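PDB 5ZI1: insecticidal crystal protein Cry7Cal from Bacillus thuringiensis, which is an insecticidal toxin active against locusts and, like other delta endotoxins, probably acts by binding receptors on its target cells. Local coordinates for residues V535-F538 / H543-Y546; A490-P495 / Y591-E596; P459-Y464 / A473-E478. All coordinates share one frame; numbering follows the deposited sequence. Where two conformers were deposited one is given.

Contact 1: V535-F538 / H543-Y546; sequences VMSF and HDEY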
loop_
_atom_site.group_PDB
_atom_site.type_symbol
_atom_site.label_atom_id
_atom_site.label_comp_id
_atom_site.label_asym_id
_atom_site.label_seq_id
_atom_site.Cartn_x
_atom_site.Cartn_y
_atom_site.Cartn_z
ATOM N N VAL A 535 -29.336 4.709 6.978
ATOM C CA VAL A 535 -29.584 3.283 7.141
ATOM C C VAL A 535 -28.847 2.527 6.043
ATOM O O VAL A 535 -28.941 2.883 4.864
ATOM C CB VAL A 535 -31.095 2.969 7.115
ATOM C CG1 VAL A 535 -31.332 1.480 7.111
ATOM C CG2 VAL A 535 -31.780 3.600 8.314
ATOM N N MET A 536 -28.120 1.483 6.432
ATOM C CA MET A 536 -27.320 0.668 5.532
ATOM C C MET A 536 -27.849 -0.765 5.535
ATOM O O MET A 536 -28.536 -1.191 6.465
ATOM C CB MET A 536 -25.835 0.709 5.953
ATOM C CG MET A 536 -24.832 0.276 4.885
ATOM S SD MET A 536 -23.101 0.369 5.447
ATOM C CE MET A 536 -22.908 2.151 5.635
ATOM N N SER A 537 -27.512 -1.518 4.489
ATOM C CA SER A 537 -27.965 -2.895 4.370
ATOM C C SER A 537 -26.975 -3.690 3.525
ATOM O O SER A 537 -26.309 -3.142 2.639
ATOM C CB SER A 537 -29.358 -2.976 3.745
ATOM O OG SER A 537 -29.727 -4.323 3.516
ATOM N N PHE A 538 -26.899 -4.996 3.793
ATOM C CA PHE A 538 -25.939 -5.846 3.108
ATOM C C PHE A 538 -26.573 -7.202 2.819
ATOM O O PHE A 538 -27.404 -7.692 3.589
ATOM C CB PHE A 538 -24.652 -6.001 3.932
ATOM C CG PHE A 538 -23.478 -6.476 3.128
ATOM C CD1 PHE A 538 -22.678 -5.572 2.445
ATOM C CD2 PHE A 538 -23.178 -7.823 3.045
ATOM C CE1 PHE A 538 -21.599 -6.004 1.696
ATOM C CE2 PHE A 538 -22.101 -8.262 2.300
ATOM C CZ PHE A 538 -21.312 -7.353 1.626
ATOM N N HIS A 543 -31.824 -7.662 8.735
ATOM C CA HIS A 543 -32.173 -6.321 9.207
ATOM C C HIS A 543 -31.173 -5.271 8.734
ATOM O O HIS A 543 -29.959 -5.488 8.758
ATOM C CB HIS A 543 -32.281 -6.290 10.730
ATOM C CG HIS A 543 -33.400 -7.129 11.258
ATOM N ND1 HIS A 543 -33.673 -7.252 12.603
ATOM C CD2 HIS A 543 -34.311 -7.901 10.617
ATOM C CE1 HIS A 543 -34.707 -8.059 12.768
ATOM N NE2 HIS A 543 -35.109 -8.470 11.578
ATOM N N ASP A 544 -31.702 -4.136 8.290
ATOM C CA ASP A 544 -30.887 -2.980 7.963
ATOM C C ASP A 544 -30.453 -2.284 9.246
ATOM O O ASP A 544 -31.118 -2.378 10.276
ATOM C CB ASP A 544 -31.665 -2.014 7.067
ATOM C CG ASP A 544 -32.267 -2.697 5.828
ATOM O OD1 ASP A 544 -31.904 -3.862 5.528
ATOM O OD2 ASP A 544 -33.108 -2.054 5.151
ATOM N N GLU A 545 -29.331 -1.571 9.186
ATOM C CA GLU A 545 -28.745 -1.001 10.395
ATOM C C GLU A 545 -28.642 0.513 10.277
ATOM O O GLU A 545 -28.007 1.031 9.352
ATOM C CB GLU A 545 -27.379 -1.626 10.685
ATOM C CG GLU A 545 -26.879 -1.387 12.126
ATOM C CD GLU A 545 -27.708 -2.113 13.199
ATOM O OE1 GLU A 545 -27.604 -1.714 14.381
ATOM O OE2 GLU A 545 -28.461 -3.074 12.874
ATOM N N TYR A 546 -29.267 1.218 11.218
ATOM C CA TYR A 546 -29.140 2.668 11.301
ATOM C C TYR A 546 -27.730 3.062 11.738
ATOM O O TYR A 546 -27.168 2.460 12.656
ATOM C CB TYR A 546 -30.179 3.199 12.290
ATOM C CG TYR A 546 -30.136 4.674 12.632
ATOM C CD1 TYR A 546 -30.759 5.611 11.821
ATOM C CD2 TYR A 546 -29.535 5.121 13.808
ATOM C CE1 TYR A 546 -30.750 6.969 12.144
ATOM C CE2 TYR A 546 -29.532 6.479 14.149
ATOM C CZ TYR A 546 -30.143 7.398 13.309
ATOM O OH TYR A 546 -30.153 8.747 13.618
#
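M536 and E545 form the hydrogen-bonded pair of an antiparallel beta hairpin, strands 534-538 and 545-547, at one margin of a sheet in the C-terminal domain of the toxin, the delta-endotoxin domain whose family belongs to the galactose-binding clan. Each residue is donor once and acceptor once. M536 N gives its hydrogen to E545 O at 3.0 Å, nearly straight at 171°, and E545 N returns a bond of 2.9 Å to M536 O. Beside this pair, E545 O also receives the CA-H of V535, a weaker contact of 3.5 Å from CA to O.

V535 and Y546 make the neighbouring non-hydrogen-bonded pair. The two branches of V535 part company: CG1 lies against D544 CB, crossing that side chain at about a right angle, while CG2 meets the edge of the Y546 ring near its plane. On the opposite sheet face, M536 runs away from the hairpin partner toward L562, L578 and V526 in the core.

V535 N is taken by T585 OG1, while backbone bonds of V535 with I581 and of S537 with Y579 pair the strand on its other edge. H543 ND1 is hydrogen-bonded to D567 OD2. At the turn end, the S537 hydroxyl is swung anti to its own backbone nitrogen (chi1 174°), which brings OG within 3.0 Å of D544 OD1; S537 CB lies 3.2 Å from the same oxygen.

Contact 2: A490-P495 / Y591-E596; sequences ASTGGP and YIDKIE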
loop_
_atom_site.group_PDB
_atom_site.type_symbol
_atom_site.label_atom_id
_atom_site.label_comp_id
_atom_site.label_asym_id
_atom_site.label_seq_id
_atom_site.Cartn_x
_atom_site.Cartn_y
_atom_site.Cartn_z
ATOM N N ALA A 490 -5.018 8.277 1.914
ATOM C CA ALA A 490 -3.626 7.993 2.239
ATOM C C ALA A 490 -3.453 7.005 3.382
ATOM O O ALA A 490 -2.397 6.375 3.468
ATOM C CB ALA A 490 -2.901 9.292 2.611
ATOM N N SER A 491 -4.451 6.846 4.258
ATOM C CA SER A 491 -4.250 6.108 5.493
ATOM C C SER A 491 -4.881 4.722 5.508
ATOM O O SER A 491 -4.681 3.983 6.484
ATOM C CB SER A 491 -4.812 6.908 6.683
ATOM O OG SER A 491 -6.210 7.067 6.557
ATOM N N THR A 492 -5.651 4.352 4.486
ATOM C CA THR A 492 -6.379 3.086 4.505
ATOM C C THR A 492 -5.746 2.031 3.603
ATOM O O THR A 492 -6.330 0.957 3.406
ATOM C CB THR A 492 -7.834 3.323 4.112
ATOM O OG1 THR A 492 -7.869 4.034 2.868
ATOM C CG2 THR A 492 -8.557 4.173 5.206
ATOM N N GLY A 493 -4.558 2.306 3.066
ATOM C CA GLY A 493 -3.880 1.345 2.232
ATOM C C GLY A 493 -4.387 1.268 0.817
ATOM O O GLY A 493 -3.963 0.375 0.073
ATOM N N GLY A 494 -5.291 2.155 0.420
ATOM C CA GLY A 494 -5.868 2.078 -0.900
ATOM C C GLY A 494 -7.046 3.012 -0.985
ATOM O O GLY A 494 -7.354 3.712 -0.022
ATOM N N PRO A 495 -7.718 3.068 -2.130
ATOM C CA PRO A 495 -8.831 4.012 -2.281
ATOM C C PRO A 495 -10.077 3.521 -1.555
ATOM O O PRO A 495 -10.144 2.391 -1.065
ATOM C CB PRO A 495 -9.041 4.085 -3.794
ATOM C CG PRO A 495 -8.385 2.874 -4.338
ATOM C CD PRO A 495 -7.289 2.497 -3.418
ATOM N N TYR A 591 -18.675 7.499 3.392
ATOM C CA TYR A 591 -17.451 6.900 2.892
ATOM C C TYR A 591 -17.383 5.469 3.392
ATOM O O TYR A 591 -17.612 5.216 4.578
ATOM C CB TYR A 591 -16.222 7.683 3.352
ATOM C CG TYR A 591 -16.260 9.136 2.978
ATOM C CD1 TYR A 591 -16.821 10.079 3.842
ATOM C CD2 TYR A 591 -15.733 9.576 1.760
ATOM C CE1 TYR A 591 -16.866 11.410 3.506
ATOM C CE2 TYR A 591 -15.759 10.918 1.418
ATOM C CZ TYR A 591 -16.321 11.829 2.293
ATOM O OH TYR A 591 -16.359 13.164 1.949
ATOM N N ILE A 592 -17.093 4.539 2.489
ATOM C CA ILE A 592 -16.966 3.130 2.822
ATOM C C ILE A 592 -15.507 2.763 2.613
ATOM O O ILE A 592 -14.980 2.894 1.503
ATOM C CB ILE A 592 -17.879 2.243 1.962
ATOM C CG1 ILE A 592 -19.331 2.729 1.999
ATOM C CG2 ILE A 592 -17.744 0.769 2.370
ATOM C CD1 ILE A 592 -20.030 2.550 3.336
ATOM N N ASP A 593 -14.856 2.312 3.673
ATOM C CA ASP A 593 -13.462 1.925 3.581
ATOM C C ASP A 593 -13.375 0.408 3.428
ATOM O O ASP A 593 -13.220 -0.091 2.309
ATOM C CB ASP A 593 -12.707 2.446 4.808
ATOM C CG ASP A 593 -11.306 1.886 4.922
ATOM O OD1 ASP A 593 -10.702 1.561 3.875
ATOM O OD2 ASP A 593 -10.813 1.758 6.072
ATOM N N LYS A 594 -13.512 -0.336 4.525
ATOM C CA LYS A 594 -13.375 -1.782 4.507
ATOM C C LYS A 594 -14.697 -2.463 4.851
ATOM O O LYS A 594 -15.560 -1.909 5.559
ATOM C CB LYS A 594 -12.299 -2.248 5.495
ATOM C CG LYS A 594 -10.952 -1.561 5.331
ATOM C CD LYS A 594 -10.245 -1.964 4.011
ATOM C CE LYS A 594 -8.926 -1.184 3.830
ATOM N NZ LYS A 594 -8.003 -1.340 4.999
ATOM N N ILE A 595 -14.839 -3.686 4.344
ATOM C CA ILE A 595 -15.947 -4.566 4.691
ATOM C C ILE A 595 -15.359 -5.721 5.470
ATOM O O ILE A 595 -14.442 -6.396 4.982
ATOM C CB ILE A 595 -16.683 -5.069 3.451
ATOM C CG1 ILE A 595 -16.837 -3.921 2.462
ATOM C CG2 ILE A 595 -18.020 -5.640 3.858
ATOM C CD1 ILE A 595 -17.787 -2.880 2.962
ATOM N N GLU A 596 -15.870 -5.954 6.677
ATOM C CA GLU A 596 -15.283 -6.965 7.546
ATOM C C GLU A 596 -16.307 -8.044 7.841
ATOM O O GLU A 596 -17.386 -7.761 8.379
ATOM C CB GLU A 596 -14.734 -6.349 8.826
ATOM C CG GLU A 596 -13.558 -5.438 8.563
ATOM C CD GLU A 596 -13.120 -4.701 9.799
ATOM O OE1 GLU A 596 -13.872 -4.755 10.801
ATOM O OE2 GLU A 596 -12.028 -4.077 9.773
HETATM O O HOH W 1 -12.072 0.335 -0.593
#
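P495 O and D593 O are bridged by one water, which donates to the first at 2.9 Å, the shortest of the polar bonds that tie loop 490-495 to segment 591-596, and to the second at 3.1 Å. Its two hydrogens thus join carbonyls that do not meet directly. The strand departs from regular pairing here, because D593 and K594 both face R527 in a classic beta bulge, within the C-terminal domain of the three-domain toxin.

Elsewhere in the contact, T492 and D593 approach from opposite directions. The methyl CG2 of T492 comes within 3.4 Å of D593 OD2, and T492 CB lies the same distance from D593 OD1, so the carboxylate meets the carbon side of the threonine. The hydroxyl is directed elsewhere: T492 OG1 is hydrogen-bonded with S489 OG and lies 3.0 Å from G494 O. The principal polar partner of D593 is R527, whose NH1 forms a salt bridge with OD2.

K594 reaches the loop by a bent route. Turns at chi2 (-69°) and chi4 (55°) bring NZ to T492 O, a weak hydrogen bond of 3.3 Å, with CE almost as close to that oxygen. On the far side of the loop, A490 and S491 rest against helix 169-202, placing this buried contact between the N-terminal helical domain and the C-terminal sheet. Its chemistry implies a lightly bonded junction: one water bridge and one weak direct lysine bond, with the aspartate's charge probably balanced by R527.

Contact 3: P459-Y464 / A473-E478; sequences PDNKLY and AVKAFE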
loop_
_atom_site.group_PDB
_atom_site.type_symbol
_atom_site.label_atom_id
_atom_site.label_comp_id
_atom_site.label_asym_id
_atom_site.label_seq_id
_atom_site.Cartn_x
_atom_site.Cartn_y
_atom_site.Cartn_z
ATOM N N PRO A 459 -6.999 -12.718 -5.323
ATOM C CA PRO A 459 -7.958 -12.624 -6.434
ATOM C C PRO A 459 -9.305 -13.280 -6.176
ATOM O O PRO A 459 -10.205 -13.120 -7.005
ATOM C CB PRO A 459 -7.218 -13.302 -7.593
ATOM C CG PRO A 459 -6.218 -14.202 -6.958
ATOM C CD PRO A 459 -5.809 -13.513 -5.675
ATOM N N ASP A 460 -9.506 -13.899 -5.010
ATOM C CA ASP A 460 -10.722 -14.673 -4.789
ATOM C C ASP A 460 -11.769 -13.994 -3.918
ATOM O O ASP A 460 -12.931 -14.418 -3.959
ATOM C CB ASP A 460 -10.392 -16.026 -4.150
ATOM C CG ASP A 460 -9.689 -16.954 -5.095
ATOM O OD1 ASP A 460 -8.814 -17.709 -4.629
ATOM O OD2 ASP A 460 -10.009 -16.919 -6.301
ATOM N N ASN A 461 -11.428 -12.956 -3.156
ATOM C CA ASN A 461 -12.329 -12.439 -2.115
ATOM C C ASN A 461 -12.798 -13.574 -1.204
ATOM O O ASN A 461 -13.967 -13.674 -0.833
ATOM C CB ASN A 461 -13.516 -11.678 -2.703
ATOM C CG ASN A 461 -13.121 -10.311 -3.198
ATOM O OD1 ASN A 461 -12.040 -9.822 -2.856
ATOM N ND2 ASN A 461 -13.973 -9.687 -4.012
ATOM N N LYS A 462 -11.851 -14.421 -0.825
ATOM C CA LYS A 462 -12.137 -15.544 0.052
ATOM C C LYS A 462 -12.578 -15.065 1.431
ATOM O O LYS A 462 -11.968 -14.159 2.010
ATOM C CB LYS A 462 -10.900 -16.433 0.168
ATOM C CG LYS A 462 -11.090 -17.660 1.044
ATOM C CD LYS A 462 -9.861 -18.562 1.048
ATOM C CE LYS A 462 -10.118 -19.804 1.891
ATOM N NZ LYS A 462 -8.858 -20.465 2.322
ATOM N N LEU A 463 -13.645 -15.670 1.957
ATOM C CA LEU A 463 -13.993 -15.511 3.361
ATOM C C LEU A 463 -13.224 -16.549 4.158
ATOM O O LEU A 463 -13.157 -17.719 3.763
ATOM C CB LEU A 463 -15.489 -15.683 3.604
ATOM C CG LEU A 463 -16.405 -14.667 2.935
ATOM C CD1 LEU A 463 -17.807 -14.819 3.488
ATOM C CD2 LEU A 463 -15.882 -13.245 3.105
ATOM N N TYR A 464 -12.625 -16.118 5.262
ATOM C CA TYR A 464 -11.910 -17.048 6.115
ATOM C C TYR A 464 -12.774 -17.337 7.329
ATOM O O TYR A 464 -12.968 -16.443 8.172
ATOM C CB TYR A 464 -10.551 -16.490 6.537
ATOM C CG TYR A 464 -9.655 -16.155 5.363
ATOM C CD1 TYR A 464 -9.728 -14.915 4.757
ATOM C CD2 TYR A 464 -8.757 -17.094 4.838
ATOM C CE1 TYR A 464 -8.936 -14.594 3.673
ATOM C CE2 TYR A 464 -7.948 -16.782 3.737
ATOM C CZ TYR A 464 -8.051 -15.528 3.164
ATOM O OH TYR A 464 -7.283 -15.163 2.089
ATOM N N ALA A 473 -13.729 -2.151 0.100
ATOM C CA ALA A 473 -14.851 -1.897 -0.790
ATOM C C ALA A 473 -14.412 -1.907 -2.249
ATOM O O ALA A 473 -15.186 -2.303 -3.127
ATOM C CB ALA A 473 -15.512 -0.562 -0.419
ATOM N N VAL A 474 -13.179 -1.483 -2.532
ATOM C CA VAL A 474 -12.743 -1.462 -3.921
ATOM C C VAL A 474 -12.533 -2.859 -4.491
ATOM O O VAL A 474 -12.398 -2.990 -5.706
ATOM C CB VAL A 474 -11.476 -0.597 -4.102
ATOM C CG1 VAL A 474 -11.796 0.846 -3.784
ATOM C CG2 VAL A 474 -10.346 -1.088 -3.233
ATOM N N LYS A 475 -12.551 -3.914 -3.660
ATOM C CA LYS A 475 -12.563 -5.282 -4.182
ATOM C C LYS A 475 -13.884 -5.646 -4.859
ATOM O O LYS A 475 -13.980 -6.736 -5.436
ATOM C CB LYS A 475 -12.260 -6.299 -3.078
ATOM C CG LYS A 475 -10.850 -6.200 -2.464
ATOM C CD LYS A 475 -9.757 -6.457 -3.511
ATOM C CE LYS A 475 -9.784 -7.895 -4.054
ATOM N NZ LYS A 475 -9.271 -8.926 -3.082
ATOM N N ALA A 476 -14.887 -4.767 -4.815
ATOM C CA ALA A 476 -16.092 -4.902 -5.626
ATOM C C ALA A 476 -15.741 -5.023 -7.112
ATOM O O ALA A 476 -14.594 -4.830 -7.529
ATOM C CB ALA A 476 -17.008 -3.697 -5.427
ATOM N N PHE A 477 -16.766 -5.335 -7.925
ATOM C CA PHE A 477 -16.623 -5.345 -9.377
ATOM C C PHE A 477 -17.594 -4.418 -10.088
ATOM O O PHE A 477 -17.487 -4.259 -11.311
ATOM C CB PHE A 477 -16.779 -6.768 -9.942
ATOM C CG PHE A 477 -18.192 -7.285 -9.927
ATOM C CD1 PHE A 477 -19.047 -7.048 -10.995
ATOM C CD2 PHE A 477 -18.658 -8.019 -8.847
ATOM C CE1 PHE A 477 -20.340 -7.518 -10.978
ATOM C CE2 PHE A 477 -19.949 -8.492 -8.825
ATOM C CZ PHE A 477 -20.793 -8.240 -9.891
ATOM N N GLU A 478 -18.526 -3.800 -9.368
ATOM C CA GLU A 478 -19.444 -2.844 -9.966
ATOM C C GLU A 478 -19.961 -1.899 -8.885
ATOM O O GLU A 478 -20.124 -2.288 -7.725
ATOM C CB GLU A 478 -20.604 -3.557 -10.658
ATOM C CG GLU A 478 -21.578 -2.637 -11.385
ATOM C CD GLU A 478 -22.607 -3.421 -12.196
ATOM O OE1 GLU A 478 -22.214 -4.402 -12.870
ATOM O OE2 GLU A 478 -23.809 -3.065 -12.150
#
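K475 and N461 join two loops that precede and follow strand 468-472 in the chain, a strand of the C-terminal domain's sheet. K475 closes a short 3-10 turn, residues 473-475, and its side chain folds back around the amide of N461.

From the start, K475 CB lies 3.5 Å from N461 OD1 and a little farther from ND2. CG and CD then arch past OD1 at greater range, the chain bending at chi2, chi3 and chi4 in succession. This coil returns CE to 3.2 Å from OD1 and delivers NZ to the same oxygen at 2.9 Å, so one carbonyl oxygen is wrapped by the aliphatic chain and bonded by its ammonium end. The C=O...NZ angle is 159°, and the nitrogen is tilted 21° from the carbonyl plane.

The other half of the amide answers with the opposite polarity. N461 ND2 donates to K475 O at 3.3 Å; the acceptor lies almost in the plane of the asparagine amide, whereas ND2 stands well above the plane of the lysine carbonyl. ND2 also bonds R513 O, giving the amide a second hold on its nitrogen and helping to fix which way it is flipped.

K475 NZ has further partners: a salt bridge to E248 OE1, its principal partner, and a hydrogen bond to R458 O. T325 touches both side chains of the contact. Such a setting implies that the buried ammonium group is compensated by one carboxylate and two neutral oxygens, which would be expected to stabilise its charged form, while the asparagine uses both ends of its amide on the same lysine.

How the contacts relate
Contacts 2 and 3 lie with centres 13 Å apart and meet directly: D593 O, which contact 2 engages through water, is 3.1 Å from A473 N of contact 3, a probable hydrogen bond, and I592 CG2 packs on A473 CB. Contact 1, centred 19 Å from contact 2, reaches it through the hydrophobic core, where M536 CE comes within 3.7 Å of I592 CD1 and F538 packs against I595. Segment 591-596 therefore links the other two, which do not touch and whose nearest atoms are about 8 Å apart. In sequence, contact 1 is nested within the loop closed by contact 2, whereas contact 3 closes earlier. A bound acetate, probably from crystallisation, lies about 6 Å from the side chain of T492.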